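Local structure of 30kLP (3K8G) at residues L12-S17 / S131-R136; L23-A28 / Q160-Y165; A56-F61 / R69-G74. The protein alters membrane permeability at acidic pH and might be involved in ligand transport. All blocks are in the same frame, centred on the assembly; numbering follows the deposited sequence.

Interaction 1: residues L12-S17 / S131-R136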
loop_
_atom_site.group_PDB
_atom_site.type_symbol
_atom_site.label_atom_id
_atom_site.label_comp_id
_atom_site.label_asym_id
_atom_site.label_seq_id
_atom_site.Cartn_x
_atom_site.Cartn_y
_atom_site.Cartn_z
ATOM N N LEU A 12 -0.881 10.328 -4.804
ATOM C CA LEU A 12 -1.889 9.377 -5.344
ATOM C C LEU A 12 -2.043 9.513 -6.869
ATOM O O LEU A 12 -2.257 8.526 -7.546
ATOM C CB LEU A 12 -3.251 9.526 -4.631
ATOM C CG LEU A 12 -3.153 9.075 -3.137
ATOM C CD1 LEU A 12 -4.396 9.469 -2.334
ATOM C CD2 LEU A 12 -2.844 7.581 -3.007
ATOM N N GLY A 13 -1.897 10.732 -7.386
ATOM C CA GLY A 13 -1.936 10.947 -8.849
ATOM C C GLY A 13 -0.703 10.392 -9.525
ATOM O O GLY A 13 -0.742 10.076 -10.713
ATOM N N VAL A 14 0.390 10.261 -8.767
ATOM C CA VAL A 14 1.639 9.703 -9.321
ATOM C C VAL A 14 1.634 8.172 -9.391
ATOM O O VAL A 14 2.061 7.589 -10.395
ATOM C CB VAL A 14 2.911 10.167 -8.540
ATOM C CG1 VAL A 14 4.197 9.498 -9.137
ATOM C CG2 VAL A 14 3.045 11.693 -8.506
ATOM N N VAL A 15 1.158 7.492 -8.345
ATOM C CA VAL A 15 1.084 6.018 -8.413
ATOM C C VAL A 15 0.039 5.562 -9.464
ATOM O O VAL A 15 0.150 4.480 -10.032
ATOM C CB VAL A 15 0.873 5.332 -7.028
ATOM C CG1 VAL A 15 2.049 5.736 -6.079
ATOM C CG2 VAL A 15 -0.487 5.727 -6.392
ATOM N N GLY A 16 -0.971 6.387 -9.705
ATOM C CA GLY A 16 -1.856 6.185 -10.850
ATOM C C GLY A 16 -3.256 5.745 -10.523
ATOM O O GLY A 16 -3.511 5.151 -9.485
ATOM N N SER A 17 -4.157 6.023 -11.464
ATOM C CA SER A 17 -5.537 5.550 -11.493
ATOM C C SER A 17 -5.692 4.092 -11.904
ATOM O O SER A 17 -4.884 3.574 -12.633
ATOM C CB SER A 17 -6.299 6.373 -12.581
ATOM O OG SER A 17 -6.601 7.591 -12.002
ATOM N N SER A 131 9.674 6.021 -16.700
ATOM C CA SER A 131 9.419 7.349 -17.290
ATOM C C SER A 131 7.939 7.678 -17.436
ATOM O O SER A 131 7.548 8.862 -17.404
ATOM C CB SER A 131 10.183 7.589 -18.623
ATOM O OG SER A 131 9.402 7.225 -19.709
ATOM N N LYS A 132 7.091 6.650 -17.554
ATOM C CA LYS A 132 5.649 6.878 -17.594
ATOM C C LYS A 132 5.107 7.286 -16.217
ATOM O O LYS A 132 4.275 8.212 -16.121
ATOM C CB LYS A 132 4.899 5.669 -18.169
ATOM C CG LYS A 132 3.417 5.889 -18.300
ATOM C CD LYS A 132 2.752 4.763 -19.132
ATOM C CE LYS A 132 1.275 5.110 -19.353
ATOM N NZ LYS A 132 0.506 3.890 -19.645
ATOM N N MET A 133 5.567 6.598 -15.169
ATOM C CA MET A 133 5.224 7.025 -13.794
ATOM C C MET A 133 5.692 8.441 -13.505
ATOM O O MET A 133 4.913 9.264 -12.986
ATOM C CB MET A 133 5.813 6.101 -12.769
ATOM C CG MET A 133 5.441 6.505 -11.341
ATOM S SD MET A 133 5.875 5.174 -10.209
ATOM C CE MET A 133 5.375 5.979 -8.620
ATOM N N LEU A 134 6.945 8.732 -13.863
ATOM C CA LEU A 134 7.498 10.079 -13.653
ATOM C C LEU A 134 6.754 11.171 -14.411
ATOM O O LEU A 134 6.672 12.297 -13.927
ATOM C CB LEU A 134 9.010 10.140 -13.950
ATOM C CG LEU A 134 9.863 9.307 -12.997
ATOM C CD1 LEU A 134 11.334 9.378 -13.401
ATOM C CD2 LEU A 134 9.679 9.728 -11.516
ATOM N N SER A 135 6.187 10.850 -15.579
ATOM C CA SER A 135 5.401 11.845 -16.333
ATOM C C SER A 135 4.173 12.366 -15.524
ATOM O O SER A 135 3.646 13.467 -15.793
ATOM C CB SER A 135 4.912 11.289 -17.663
ATOM O OG SER A 135 3.847 10.375 -17.459
ATOM N N ARG A 136 3.739 11.566 -14.549
ATOM C CA ARG A 136 2.616 11.934 -13.692
ATOM C C ARG A 136 3.016 12.938 -12.593
ATOM O O ARG A 136 2.164 13.448 -11.872
ATOM C CB ARG A 136 1.897 10.690 -13.150
ATOM C CG ARG A 136 1.205 9.873 -14.311
ATOM C CD ARG A 136 0.161 8.822 -13.790
ATOM N NE ARG A 136 0.844 7.811 -12.998
ATOM C CZ ARG A 136 1.315 6.660 -13.502
ATOM N NH1 ARG A 136 1.130 6.397 -14.800
ATOM N NH2 ARG A 136 1.934 5.775 -12.696
#

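Interaction 2: residues L23-A28 / Q160-Y165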
loop_
_atom_site.group_PDB
_atom_site.type_symbol
_atom_site.label_atom_id
_atom_site.label_comp_id
_atom_site.label_asym_id
_atom_site.label_seq_id
_atom_site.Cartn_x
_atom_site.Cartn_y
_atom_site.Cartn_z
ATOM N N LEU A 23 -2.793 1.883 -1.053
ATOM C CA LEU A 23 -2.208 1.702 0.276
ATOM C C LEU A 23 -1.553 2.993 0.741
ATOM O O LEU A 23 -0.994 3.748 -0.045
ATOM C CB LEU A 23 -1.131 0.599 0.264
ATOM C CG LEU A 23 -1.512 -0.760 -0.331
ATOM C CD1 LEU A 23 -1.261 -0.753 -1.883
ATOM C CD2 LEU A 23 -0.676 -1.885 0.347
ATOM N N TYR A 24 -1.642 3.266 2.034
ATOM C CA TYR A 24 -0.881 4.353 2.586
ATOM C C TYR A 24 -0.290 3.894 3.937
ATOM O O TYR A 24 -1.027 3.432 4.814
ATOM C CB TYR A 24 -1.799 5.575 2.764
ATOM C CG TYR A 24 -1.169 6.635 3.614
ATOM C CD1 TYR A 24 -0.187 7.470 3.109
ATOM C CD2 TYR A 24 -1.567 6.797 4.945
ATOM C CE1 TYR A 24 0.415 8.471 3.941
ATOM C CE2 TYR A 24 -0.974 7.775 5.789
ATOM C CZ TYR A 24 -0.012 8.609 5.269
ATOM O OH TYR A 24 0.535 9.562 6.108
ATOM N N PHE A 25 1.032 4.028 4.090
ATOM C CA PHE A 25 1.715 3.657 5.342
ATOM C C PHE A 25 2.518 4.858 5.870
ATOM O O PHE A 25 3.528 5.200 5.270
ATOM C CB PHE A 25 2.773 2.586 5.073
ATOM C CG PHE A 25 2.239 1.264 4.559
ATOM C CD1 PHE A 25 2.078 0.183 5.420
ATOM C CD2 PHE A 25 2.003 1.074 3.205
ATOM C CE1 PHE A 25 1.621 -1.048 4.960
ATOM C CE2 PHE A 25 1.542 -0.156 2.734
ATOM C CZ PHE A 25 1.350 -1.211 3.603
ATOM N N PRO A 26 2.107 5.461 7.000
ATOM C CA PRO A 26 3.073 6.313 7.712
ATOM C C PRO A 26 4.220 5.422 8.201
ATOM O O PRO A 26 3.965 4.376 8.765
ATOM C CB PRO A 26 2.266 6.890 8.891
ATOM C CG PRO A 26 0.874 6.281 8.825
ATOM C CD PRO A 26 0.826 5.280 7.713
ATOM N N VAL A 27 5.469 5.780 7.939
ATOM C CA VAL A 27 6.568 4.876 8.325
ATOM C C VAL A 27 6.720 4.792 9.860
ATOM O O VAL A 27 6.907 3.711 10.387
ATOM C CB VAL A 27 7.889 5.230 7.625
ATOM C CG1 VAL A 27 9.055 4.355 8.120
ATOM C CG2 VAL A 27 7.704 5.081 6.082
ATOM N N ALA A 28 6.619 5.925 10.552
ATOM C CA ALA A 28 6.711 5.941 12.049
ATOM C C ALA A 28 5.595 5.123 12.697
ATOM O O ALA A 28 4.399 5.338 12.426
ATOM C CB ALA A 28 6.725 7.359 12.582
ATOM N N GLN A 160 -0.526 7.507 12.835
ATOM C CA GLN A 160 0.273 6.356 12.385
ATOM C C GLN A 160 -0.617 5.237 11.811
ATOM O O GLN A 160 -0.202 4.088 11.685
ATOM C CB GLN A 160 1.126 5.839 13.541
ATOM C CG GLN A 160 1.909 7.011 14.210
ATOM C CD GLN A 160 3.014 6.545 15.120
ATOM O OE1 GLN A 160 2.926 5.467 15.712
ATOM N NE2 GLN A 160 4.063 7.357 15.242
ATOM N N THR A 161 -1.840 5.605 11.451
ATOM C CA THR A 161 -2.810 4.671 10.860
ATOM C C THR A 161 -2.394 4.309 9.429
ATOM O O THR A 161 -2.142 5.185 8.611
ATOM C CB THR A 161 -4.216 5.275 10.887
ATOM O OG1 THR A 161 -4.595 5.502 12.251
ATOM C CG2 THR A 161 -5.252 4.332 10.278
ATOM N N VAL A 162 -2.358 3.010 9.164
ATOM C CA VAL A 162 -2.161 2.416 7.843
ATOM C C VAL A 162 -3.552 2.342 7.178
ATOM O O VAL A 162 -4.520 1.935 7.821
ATOM C CB VAL A 162 -1.563 0.995 7.975
ATOM C CG1 VAL A 162 -1.463 0.257 6.586
ATOM C CG2 VAL A 162 -0.193 1.048 8.648
ATOM N N ALA A 163 -3.654 2.779 5.918
ATOM C CA ALA A 163 -4.964 2.790 5.217
ATOM C C ALA A 163 -4.918 1.920 3.959
ATOM O O ALA A 163 -3.956 1.988 3.195
ATOM C CB ALA A 163 -5.366 4.265 4.863
ATOM N N LEU A 164 -5.960 1.110 3.719
ATOM C CA LEU A 164 -6.029 0.388 2.468
ATOM C C LEU A 164 -7.394 0.622 1.861
ATOM O O LEU A 164 -8.391 0.704 2.586
ATOM C CB LEU A 164 -5.811 -1.122 2.649
ATOM C CG LEU A 164 -4.335 -1.578 2.737
ATOM C CD1 LEU A 164 -3.898 -1.552 4.173
ATOM C CD2 LEU A 164 -4.203 -2.983 2.160
ATOM N N TYR A 165 -7.422 0.767 0.543
ATOM C CA TYR A 165 -8.692 0.784 -0.155
ATOM C C TYR A 165 -8.679 -0.327 -1.196
ATOM O O TYR A 165 -7.804 -0.346 -2.082
ATOM C CB TYR A 165 -8.903 2.138 -0.827
ATOM C CG TYR A 165 -10.229 2.186 -1.591
ATOM C CD1 TYR A 165 -11.417 1.931 -0.924
ATOM C CD2 TYR A 165 -10.290 2.511 -2.964
ATOM C CE1 TYR A 165 -12.638 1.976 -1.580
ATOM C CE2 TYR A 165 -11.539 2.578 -3.614
ATOM C CZ TYR A 165 -12.701 2.303 -2.891
ATOM O OH TYR A 165 -13.970 2.327 -3.463
#

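Interaction 3: residues A56-F61 / R69-G74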
loop_
_atom_site.group_PDB
_atom_site.type_symbol
_atom_site.label_atom_id
_atom_site.label_comp_id
_atom_site.label_asym_id
_atom_site.label_seq_id
_atom_site.Cartn_x
_atom_site.Cartn_y
_atom_site.Cartn_z
ATOM N N ALA A 56 6.538 8.702 4.698
ATOM C CA ALA A 56 5.261 8.112 4.278
ATOM C C ALA A 56 5.381 7.445 2.911
ATOM O O ALA A 56 6.104 7.930 2.037
ATOM C CB ALA A 56 4.161 9.188 4.235
ATOM N N VAL A 57 4.691 6.315 2.757
ATOM C CA VAL A 57 4.694 5.561 1.508
ATOM C C VAL A 57 3.231 5.487 0.972
ATOM O O VAL A 57 2.322 5.104 1.704
ATOM C CB VAL A 57 5.239 4.119 1.728
ATOM C CG1 VAL A 57 5.095 3.259 0.444
ATOM C CG2 VAL A 57 6.745 4.133 2.142
ATOM N N TYR A 58 3.047 5.817 -0.302
ATOM C CA TYR A 58 1.754 5.721 -0.997
ATOM C C TYR A 58 1.912 4.611 -2.019
ATOM O O TYR A 58 2.937 4.552 -2.711
ATOM C CB TYR A 58 1.471 7.038 -1.724
ATOM C CG TYR A 58 1.452 8.224 -0.814
ATOM C CD1 TYR A 58 0.241 8.732 -0.342
ATOM C CD2 TYR A 58 2.641 8.833 -0.399
ATOM C CE1 TYR A 58 0.204 9.836 0.510
ATOM C CE2 TYR A 58 2.614 9.937 0.473
ATOM C CZ TYR A 58 1.388 10.424 0.919
ATOM O OH TYR A 58 1.339 11.517 1.769
ATOM N N GLY A 59 0.943 3.698 -2.110
ATOM C CA GLY A 59 1.132 2.584 -3.006
ATOM C C GLY A 59 -0.134 2.277 -3.799
ATOM O O GLY A 59 -1.234 2.547 -3.355
ATOM N N ALA A 60 0.057 1.646 -4.947
ATOM C CA ALA A 60 -1.048 1.154 -5.768
ATOM C C ALA A 60 -0.612 -0.231 -6.309
ATOM O O ALA A 60 0.517 -0.382 -6.813
ATOM C CB ALA A 60 -1.324 2.106 -6.898
ATOM N N PHE A 61 -1.478 -1.228 -6.147
ATOM C CA PHE A 61 -1.244 -2.560 -6.750
ATOM C C PHE A 61 -2.182 -2.783 -7.946
ATOM O O PHE A 61 -3.404 -2.570 -7.830
ATOM C CB PHE A 61 -1.515 -3.661 -5.719
ATOM C CG PHE A 61 -1.527 -5.038 -6.341
ATOM C CD1 PHE A 61 -0.358 -5.586 -6.828
ATOM C CD2 PHE A 61 -2.710 -5.736 -6.477
ATOM C CE1 PHE A 61 -0.364 -6.868 -7.429
ATOM C CE2 PHE A 61 -2.725 -6.992 -7.080
ATOM C CZ PHE A 61 -1.535 -7.541 -7.558
ATOM N N ARG A 69 3.210 0.081 -7.508
ATOM C CA ARG A 69 3.864 1.350 -7.770
ATOM C C ARG A 69 3.816 2.099 -6.485
ATOM O O ARG A 69 2.742 2.196 -5.891
ATOM C CB ARG A 69 3.114 2.134 -8.836
ATOM C CG ARG A 69 2.951 1.335 -10.173
ATOM C CD ARG A 69 2.361 2.252 -11.269
ATOM N NE ARG A 69 1.821 1.404 -12.337
ATOM C CZ ARG A 69 0.762 1.706 -13.070
ATOM N NH1 ARG A 69 0.105 2.861 -12.882
ATOM N NH2 ARG A 69 0.349 0.852 -13.989
ATOM N N LEU A 70 4.960 2.647 -6.067
ATOM C CA LEU A 70 5.078 3.227 -4.736
ATOM C C LEU A 70 5.701 4.603 -4.841
ATOM O O LEU A 70 6.625 4.840 -5.605
ATOM C CB LEU A 70 5.969 2.349 -3.825
ATOM C CG LEU A 70 5.547 0.877 -3.727
ATOM C CD1 LEU A 70 6.681 -0.016 -3.294
ATOM C CD2 LEU A 70 4.346 0.797 -2.767
ATOM N N PHE A 71 5.205 5.505 -4.022
ATOM C CA PHE A 71 5.747 6.821 -3.936
ATOM C C PHE A 71 6.063 7.131 -2.472
ATOM O O PHE A 71 5.211 6.954 -1.603
ATOM C CB PHE A 71 4.734 7.818 -4.509
ATOM C CG PHE A 71 5.217 9.240 -4.506
ATOM C CD1 PHE A 71 5.718 9.821 -5.667
ATOM C CD2 PHE A 71 5.137 10.007 -3.343
ATOM C CE1 PHE A 71 6.143 11.162 -5.680
ATOM C CE2 PHE A 71 5.585 11.351 -3.337
ATOM C CZ PHE A 71 6.066 11.916 -4.506
ATOM N N GLY A 72 7.297 7.565 -2.220
ATOM C CA GLY A 72 7.743 7.864 -0.835
ATOM C C GLY A 72 8.079 9.336 -0.644
ATOM O O GLY A 72 8.668 9.934 -1.526
ATOM N N SER A 73 7.649 9.935 0.480
ATOM C CA SER A 73 8.100 11.282 0.843
ATOM C C SER A 73 9.139 11.062 1.908
ATOM O O SER A 73 8.895 10.299 2.849
ATOM C CB SER A 73 6.971 12.127 1.449
ATOM O OG SER A 73 5.865 12.150 0.565
ATOM N N GLY A 74 10.293 11.708 1.761
ATOM C CA GLY A 74 11.353 11.551 2.748
ATOM C C GLY A 74 12.483 12.529 2.507
ATOM O O GLY A 74 12.288 13.604 1.939
#

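Interaction 1: residues L12-S17 / S131-R136
Val14 and Arg136 mark the closest backbone approach, CA to CA 5.0 Å, where the C-terminal end of helix 11-15 meets Arg136 of segment 131-136. The contact is a helix C-terminus held by an arginine: both helices belong to stretches regarded as amphipathic in this half-barrel lipoprotein, and they meet about 15 Å, centre to centre, from the middle of the chain. The guanidinium of Arg136 takes Val14 O side-on, with two nitrogens converging on one oxygen. NE lies 2.9 Å from Val14 O and stands above the carbonyl plane, 49° out of it. NH2 binds the same oxygen at 2.9 Å, tilted less from that plane and from the same face. Val14 O itself stays close to the guanidinium plane, so the grip is at the edge of the flat group. A bend at chi3 (-64°) turns NE toward this oxygen, while CD passes 3.4 Å from Gly13 O. Gly16, with phi 110°, is the first residue to depart from helical angles, and its CA lies over one guanidinium face. Beside this polar grip Met133 adds apolar packing. Extended beyond CG, it crosses the Val14 side chain at about a right angle and runs alongside Val15. Further out, Met133 also packs on Cys119 and Ile121 of strand 117-123. NH2 has a second, charged partner in the salt bridge to Glu128 OE1, which probably offsets the nearby like charge of Arg69; Arg69 NH1 in turn bonds Val15 O. The arginine thus fixes the end of the short helix, while Met133 CE rests 3.7 Å from Val14 CG1.

Interaction 2: residues L23-A28 / Q160-Y165
Two neighbouring antiparallel strands of the half-barrel, 21-26 and 162-166, meet here, with Tyr24 facing Ala163 as a hydrogen-bonded pair and Leu23 facing Leu164 as a non-hydrogen-bonded pair. The short strand axes run 4.8 Å apart at 178°. Tyr24 N binds Ala163 O at 2.9 Å, and Ala163 N returns the bond to Tyr24 O at the same length. On the face carrying Leu23 and Leu164, the two leucines cross obliquely and touch through their CD2 methyls, 4.1 Å apart. On the opposite face Tyr24 CB packs on Ala163 CB at 4.3 Å. Two residues on from Leu23, Phe25 has its CG anti to the carbonyl carbon (chi1 -63°), and ring atom CE1 comes 3.7 Å from Val162 CG1. That ring also packs on Leu33, Ile34 and Ile37 of helix 31-41. Beyond the paired residues Pro26, which has no N-H to offer, lays its ring against Thr161, with CD 3.1 Å from Thr161 O. Pro26 O and Gln160 O both accept a bond from Asn30 ND2. At the exposed end of the contact the extended Gln160 side chain lies beside Ala28, its CD 3.3 Å from Ala28 O. Regular pairing that ends at a proline, with Asn30 linking the two strand ends, is a junction of adjacent antiparallel strands in a β-half-barrel.

Interaction 3: residues A56-F61 / R69-G74
Tyr58 and Phe71 form the central hydrogen-bonded pair of a β-hairpin, whose strands 54-62 and 67-74 run antiparallel with short axes 4.6 Å apart at 167°. Tyr58 N binds Phe71 O at 2.8 Å, nearly straight at 172°, and Phe71 N answers to Tyr58 O. Ala60 with Arg69 repeats this reciprocal pair of hydrogen bonds; Ala56 with Ser73 does so less evenly, since Ala56 N to Ser73 O is weak at 3.4 Å. On the face of Tyr58 and Phe71 the two side chains lie side by side, pointing the same way. Tyr58 CD2 sits near the plane of the Phe71 ring at its edge, 4.0 Å from Phe71 CD2, while Phe71 O lies in the plane of the tyrosine ring, 3.4 Å from Tyr58 CD2. The other face carries Val57 and Leu70, which cross with Val57 CG1 4.1 Å from Leu70 CD2. Leu70 CD2 also rests 3.7 Å from Gly59 CA, a close approach at a residue without a side chain. In the next shell, Tyr58 OH bonds Cys153 O and the Arg69 guanidinium forms a salt bridge with Glu67. Phe71 meets the ring of Phe117. Helix 11-15 covers the Tyr58 and Phe71 face through Pro11 and Val15, while strands 21-26 and 117-123 extend the pairing from strands 54-62 and 67-74, respectively.

All three contacts are largely buried, though interaction 2 reaches the surface at Ala28 and Gln160. Interactions 2 and 3 join strands by backbone pairing and share a boundary: strand 21-26 bonds to strand 54-62 through Leu23 O to Gly59 N and Phe25 N to Val57 O, and the Tyr24 and Tyr58 rings meet there. Interaction 1 lies farther from the chain centre and joins the end of helix 11-15 to segment 131-136 by an arginine grip. It touches interaction 3 through Arg69 and the packing of Met133 CE on Leu70 O, but has no direct touch with interaction 2.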